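Local atomic coordinates of proline iminopeptidase (Streptomyces halstedii, PDB entry 3WMR), a protein that is an amidohydrolase of the peptidase S33 family with a hydrophobic tunnel for polyketide substrates, and probably releases N-terminal proline from peptides. Residues D80-G85 against D96-Q101; T228-P233 against I239-D244. All blocks are in the same frame, centred on the assembly; numbering follows the deposited sequence.

Contact 1: D80-G85 against D96-Q101; sequences DQLGNG and DFWTVQ
Carbons CZ3 and CH2 at the far end of the W98 indole press obliquely on the backbone of L82 and G83, the two central residues of a type II turn running from Q81 to N84. Ring carbon CZ3 of W98 comes to 3.4 Å from the carbonyl O of L82, while CH2 of W98 lies 3.6 Å from CA of G83. Glycine suits the third turn position twice over: its positive phi (112°) is easy for a residue without a CB, and the missing side chain leaves room for the indole. W98 sets its CG anti to the carbonyl carbon (chi1 -62°), which carries the six-membered ring across to the turn.

L82 reaches back with its CG anti to the backbone N (chi1 -175°), bringing CD2 to 4.3 Å from CZ of F97, at the edge of that ring. F97 in turn directs its own edge at the indole, with CD1 of F97 3.6 Å above the W98 ring plane and over its centre, an edge-to-face arrangement. The indole NE1 is satisfied by the carbonyl of K93, whose side chain also makes a cation-pi contact with F97.

The contact joins the loop after strand 76-80 to the approach to helix 100-113. Helix 225-230 packs on W98, and Y32 of strand 32-39 lies against L82 and F97.

Contact 2: T228-P233 against I239-D244; sequences TTMNGP and IGTLRD
M230 and L242 lay their aliphatic chains obliquely over one another at the end of helix 225-230, the methyl CE of M230 resting 3.9 Å from CD2 of L242. The bend at chi3 (75°) of M230 turns that methyl back onto the leucine, which answers with both CD methyls and CG. Flexible and unbranched, methionine can follow the leucine's outline in this way. At its root, L242 also leans over the M230 backbone, CB lying 3.4 Å from the carbonyl O of M230. T241 approaches from the neighbouring position: OG1, held between its own backbone N and carbonyl carbon, comes to 3.4 Å from CA of M230. At the other end P233 and I239 meet at about a right angle, a contact of CD of P233 with CG1 of I239 (3.9 Å).

Three backbone hydrogen bonds join the two segments and set where these side chains start. T241 N donates to T229 O at 3.0 Å and L242 N to M230 O at 2.8 Å, each in the plane of its own carbonyl. G240 N bonds to N231 O at 2.9 Å from well above the carbonyl plane of N231, not on a lone pair. Glycine suits position 240, where a CB would run into T229 O and the M230-N231 peptide; its CA lies 3.2 Å from T229 O, and it opens a type I turn to R243.

Chemically, the turn supplies N-H groups to consecutive carbonyls where the helix runs out, and one of these, M230 O, is paired beneath the apolar cover of L242.

Overall arrangement
Contacts 1 and 2, whose centres lie 13 Å apart, follow one another along the chain and meet directly through W98 and M230. CE of M230 lies 3.2 Å from the carbonyl O of W98, and the W98 ring carbon CD1 is 4.0 Å from CG2 of T229. A second seam joins CG2 of V100 to CD2 of L242, also at 4.0 Å. Of the two, contact 2 is nearer the functional region: T241 touches the bound 1-ethoxy-2-(2-ethoxyethoxy)ethane, and the side chain of L242 is about 4 Å from the bound molecule and that of W98 about 10 Å. The side chain of N231 lies about 7 Å from that of S126, the predicted nucleophile.

Contact 1: D80-G85 against D96-Q101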
loop_
_atom_site.group_PDB
_atom_site.type_symbol
_atom_site.label_atom_id
_atom_site.label_comp_id
_atom_site.label_asym_id
_atom_site.label_seq_id
_atom_site.Cartn_x
_atom_site.Cartn_y
_atom_site.Cartn_z
ATOM N N ASP A 80 9.441 -0.072 -6.885
ATOM C CA ASP A 80 8.845 -1.398 -6.972
ATOM C C ASP A 80 9.583 -2.299 -6.026
ATOM O O ASP A 80 10.791 -2.457 -6.126
ATOM C CB ASP A 80 8.981 -1.988 -8.369
ATOM C CG ASP A 80 8.103 -1.306 -9.381
ATOM O OD1 ASP A 80 7.108 -0.649 -9.004
ATOM O OD2 ASP A 80 8.426 -1.443 -10.566
ATOM N N GLN A 81 8.848 -2.886 -5.100
ATOM C CA GLN A 81 9.395 -3.865 -4.177
ATOM C C GLN A 81 9.873 -5.134 -4.896
ATOM O O GLN A 81 9.440 -5.447 -6.003
ATOM C CB GLN A 81 8.360 -4.167 -3.090
ATOM C CG GLN A 81 8.121 -2.950 -2.205
ATOM C CD GLN A 81 6.806 -2.978 -1.454
ATOM O OE1 GLN A 81 6.401 -4.009 -0.916
ATOM N NE2 GLN A 81 6.158 -1.817 -1.366
ATOM N N LEU A 82 10.788 -5.853 -4.260
ATOM C CA LEU A 82 11.396 -7.032 -4.881
ATOM C C LEU A 82 10.331 -8.050 -5.228
ATOM O O LEU A 82 9.460 -8.333 -4.417
ATOM C CB LEU A 82 12.409 -7.678 -3.942
ATOM C CG LEU A 82 13.204 -8.864 -4.505
ATOM C CD1 LEU A 82 14.187 -8.390 -5.569
ATOM C CD2 LEU A 82 13.936 -9.605 -3.394
ATOM N N GLY A 83 10.427 -8.607 -6.432
ATOM C CA GLY A 83 9.529 -9.663 -6.882
ATOM C C GLY A 83 8.608 -9.229 -8.006
ATOM O O GLY A 83 8.053 -10.079 -8.712
ATOM N N ASN A 84 8.425 -7.924 -8.185
ATOM C CA ASN A 84 7.562 -7.439 -9.270
ATOM C C ASN A 84 7.997 -6.100 -9.854
ATOM O O ASN A 84 8.896 -5.445 -9.333
ATOM C CB ASN A 84 6.095 -7.358 -8.806
ATOM C CG ASN A 84 5.112 -7.742 -9.903
ATOM O OD1 ASN A 84 5.510 -8.172 -10.983
ATOM N ND2 ASN A 84 3.827 -7.594 -9.627
ATOM N N GLY A 85 7.360 -5.706 -10.954
ATOM C CA GLY A 85 7.698 -4.465 -11.634
ATOM C C GLY A 85 9.135 -4.460 -12.132
ATOM O O GLY A 85 9.627 -5.468 -12.656
ATOM N N ASP A 96 8.654 -19.356 2.125
ATOM C CA ASP A 96 9.586 -19.001 3.199
ATOM C C ASP A 96 10.623 -17.941 2.794
ATOM O O ASP A 96 11.355 -17.442 3.652
ATOM C CB ASP A 96 10.255 -20.249 3.822
ATOM C CG ASP A 96 11.001 -21.104 2.813
ATOM O OD1 ASP A 96 11.337 -20.619 1.714
ATOM O OD2 ASP A 96 11.267 -22.279 3.135
ATOM N N PHE A 97 10.675 -17.603 1.503
ATOM C CA PHE A 97 11.516 -16.509 1.003
ATOM C C PHE A 97 10.821 -15.145 1.075
ATOM O O PHE A 97 11.486 -14.127 1.260
ATOM C CB PHE A 97 11.935 -16.765 -0.445
ATOM C CG PHE A 97 12.795 -15.679 -1.034
ATOM C CD1 PHE A 97 12.235 -14.687 -1.835
ATOM C CD2 PHE A 97 14.165 -15.641 -0.787
ATOM C CE1 PHE A 97 13.022 -13.681 -2.374
ATOM C CE2 PHE A 97 14.957 -14.643 -1.328
ATOM C CZ PHE A 97 14.384 -13.662 -2.125
ATOM N N TRP A 98 9.501 -15.131 0.904
ATOM C CA TRP A 98 8.749 -13.885 0.845
ATOM C C TRP A 98 8.271 -13.497 2.237
ATOM O O TRP A 98 7.180 -13.877 2.672
ATOM C CB TRP A 98 7.579 -14.011 -0.135
ATOM C CG TRP A 98 8.037 -14.286 -1.537
ATOM C CD1 TRP A 98 7.844 -15.437 -2.256
ATOM C CD2 TRP A 98 8.791 -13.411 -2.383
ATOM N NE1 TRP A 98 8.421 -15.323 -3.498
ATOM C CE2 TRP A 98 9.007 -14.089 -3.604
ATOM C CE3 TRP A 98 9.295 -12.116 -2.235
ATOM C CZ2 TRP A 98 9.703 -13.512 -4.670
ATOM C CZ3 TRP A 98 9.992 -11.545 -3.298
ATOM C CH2 TRP A 98 10.188 -12.243 -4.495
ATOM N N THR A 99 9.102 -12.730 2.928
ATOM C CA THR A 99 8.857 -12.375 4.307
ATOM C C THR A 99 8.781 -10.867 4.461
ATOM O O THR A 99 9.242 -10.117 3.600
ATOM C CB THR A 99 10.017 -12.854 5.185
ATOM O OG1 THR A 99 11.226 -12.253 4.704
ATOM C CG2 THR A 99 10.133 -14.374 5.114
ATOM N N VAL A 100 8.190 -10.442 5.567
ATOM C CA VAL A 100 8.194 -9.047 5.944
ATOM C C VAL A 100 9.640 -8.549 6.132
ATOM O O VAL A 100 9.968 -7.437 5.738
ATOM C CB VAL A 100 7.374 -8.817 7.236
ATOM C CG1 VAL A 100 7.382 -7.345 7.629
ATOM C CG2 VAL A 100 5.953 -9.342 7.066
ATOM N N GLN A 101 10.504 -9.369 6.738
ATOM C CA GLN A 101 11.901 -8.976 6.964
ATOM C C GLN A 101 12.604 -8.634 5.658
ATOM O O GLN A 101 13.362 -7.673 5.583
ATOM C CB GLN A 101 12.684 -10.083 7.684
ATOM C CG GLN A 101 14.117 -9.669 8.016
ATOM C CD GLN A 101 14.186 -8.466 8.953
ATOM O OE1 GLN A 101 14.873 -7.467 8.674
ATOM N NE2 GLN A 101 13.480 -8.560 10.087
#

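Contact 2: T228-P233 against I239-D244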
loop_
_atom_site.group_PDB
_atom_site.type_symbol
_atom_site.label_atom_id
_atom_site.label_comp_id
_atom_site.label_asym_id
_atom_site.label_seq_id
_atom_site.Cartn_x
_atom_site.Cartn_y
_atom_site.Cartn_z
ATOM N N THR A 228 0.107 -13.488 -4.693
ATOM C CA THR A 228 -0.617 -14.734 -4.428
ATOM C C THR A 228 0.026 -15.493 -3.255
ATOM O O THR A 228 -0.686 -16.089 -2.455
ATOM C CB THR A 228 -0.780 -15.629 -5.687
ATOM O OG1 THR A 228 0.498 -16.057 -6.181
ATOM C CG2 THR A 228 -1.561 -14.882 -6.814
ATOM N N THR A 229 1.351 -15.418 -3.118
ATOM C CA THR A 229 2.027 -16.037 -1.980
ATOM C C THR A 229 1.643 -15.381 -0.663
ATOM O O THR A 229 1.184 -16.056 0.258
ATOM C CB THR A 229 3.558 -16.009 -2.129
ATOM O OG1 THR A 229 3.926 -16.719 -3.309
ATOM C CG2 THR A 229 4.236 -16.677 -0.921
ATOM N N MET A 230 1.786 -14.059 -0.585
ATOM C CA MET A 230 1.654 -13.368 0.698
ATOM C C MET A 230 0.227 -12.941 1.013
ATOM O O MET A 230 -0.192 -12.993 2.168
ATOM C CB MET A 230 2.609 -12.173 0.753
ATOM C CG MET A 230 4.068 -12.555 0.512
ATOM S SD MET A 230 5.249 -11.249 0.913
ATOM C CE MET A 230 5.225 -11.320 2.712
ATOM N N ASN A 231 -0.528 -12.533 -0.012
ATOM C CA ASN A 231 -1.887 -12.042 0.183
ATOM C C ASN A 231 -2.999 -13.033 -0.186
ATOM O O ASN A 231 -3.787 -13.419 0.671
ATOM C CB ASN A 231 -2.099 -10.721 -0.579
ATOM C CG ASN A 231 -3.537 -10.236 -0.511
ATOM O OD1 ASN A 231 -4.366 -10.515 -1.406
ATOM N ND2 ASN A 231 -3.856 -9.549 0.551
ATOM N N GLY A 232 -3.083 -13.416 -1.459
ATOM C CA GLY A 232 -4.196 -14.199 -1.947
ATOM C C GLY A 232 -4.541 -13.725 -3.351
ATOM O O GLY A 232 -3.890 -12.833 -3.861
ATOM N N PRO A 233 -5.574 -14.312 -3.970
ATOM C CA PRO A 233 -5.916 -13.965 -5.362
ATOM C C PRO A 233 -6.412 -12.543 -5.553
ATOM O O PRO A 233 -6.330 -12.026 -6.669
ATOM C CB PRO A 233 -7.049 -14.929 -5.716
ATOM C CG PRO A 233 -7.430 -15.627 -4.450
ATOM C CD PRO A 233 -6.345 -15.461 -3.463
ATOM N N ILE A 239 -5.784 -15.406 1.671
ATOM C CA ILE A 239 -5.444 -16.764 2.071
ATOM C C ILE A 239 -3.937 -17.037 2.013
ATOM O O ILE A 239 -3.499 -18.173 2.208
ATOM C CB ILE A 239 -6.200 -17.809 1.197
ATOM C CG1 ILE A 239 -5.817 -17.689 -0.277
ATOM C CG2 ILE A 239 -7.695 -17.670 1.380
ATOM C CD1 ILE A 239 -6.332 -18.832 -1.135
ATOM N N GLY A 240 -3.145 -16.004 1.731
ATOM C CA GLY A 240 -1.700 -16.134 1.631
ATOM C C GLY A 240 -1.088 -16.105 3.018
ATOM O O GLY A 240 -1.811 -16.120 4.011
ATOM N N THR A 241 0.239 -16.052 3.072
ATOM C CA THR A 241 0.983 -16.149 4.330
ATOM C C THR A 241 0.785 -14.971 5.291
ATOM O O THR A 241 1.110 -15.103 6.457
ATOM C CB THR A 241 2.498 -16.304 4.083
ATOM O OG1 THR A 241 2.970 -15.211 3.297
ATOM C CG2 THR A 241 2.803 -17.614 3.368
ATOM N N LEU A 242 0.237 -13.842 4.838
ATOM C CA LEU A 242 -0.035 -12.732 5.765
ATOM C C LEU A 242 -1.410 -12.787 6.425
ATOM O O LEU A 242 -1.782 -11.896 7.176
ATOM C CB LEU A 242 0.188 -11.368 5.093
ATOM C CG LEU A 242 1.621 -11.076 4.616
ATOM C CD1 LEU A 242 1.691 -9.687 4.008
ATOM C CD2 LEU A 242 2.676 -11.230 5.725
ATOM N N ARG A 243 -2.135 -13.862 6.160
ATOM C CA ARG A 243 -3.501 -14.064 6.643
ATOM C C ARG A 243 -3.753 -13.751 8.122
ATOM O O ARG A 243 -4.788 -13.170 8.467
ATOM C CB ARG A 243 -3.886 -15.523 6.368
ATOM C CG ARG A 243 -5.236 -15.943 6.884
ATOM C CD ARG A 243 -5.537 -17.350 6.419
ATOM N NE ARG A 243 -6.817 -17.809 6.955
ATOM C CZ ARG A 243 -8.014 -17.562 6.419
ATOM N NH1 ARG A 243 -8.150 -16.848 5.286
ATOM N NH2 ARG A 243 -9.094 -18.052 7.026
ATOM N N ASP A 244 -2.831 -14.159 8.993
ATOM C CA ASP A 244 -2.993 -13.943 10.434
ATOM C C ASP A 244 -2.174 -12.753 10.949
ATOM O O ASP A 244 -2.124 -12.491 12.149
ATOM C CB ASP A 244 -2.619 -15.236 11.188
ATOM C CG ASP A 244 -3.644 -16.354 10.970
ATOM O OD1 ASP A 244 -4.845 -16.121 11.237
ATOM O OD2 ASP A 244 -3.269 -17.465 10.527
#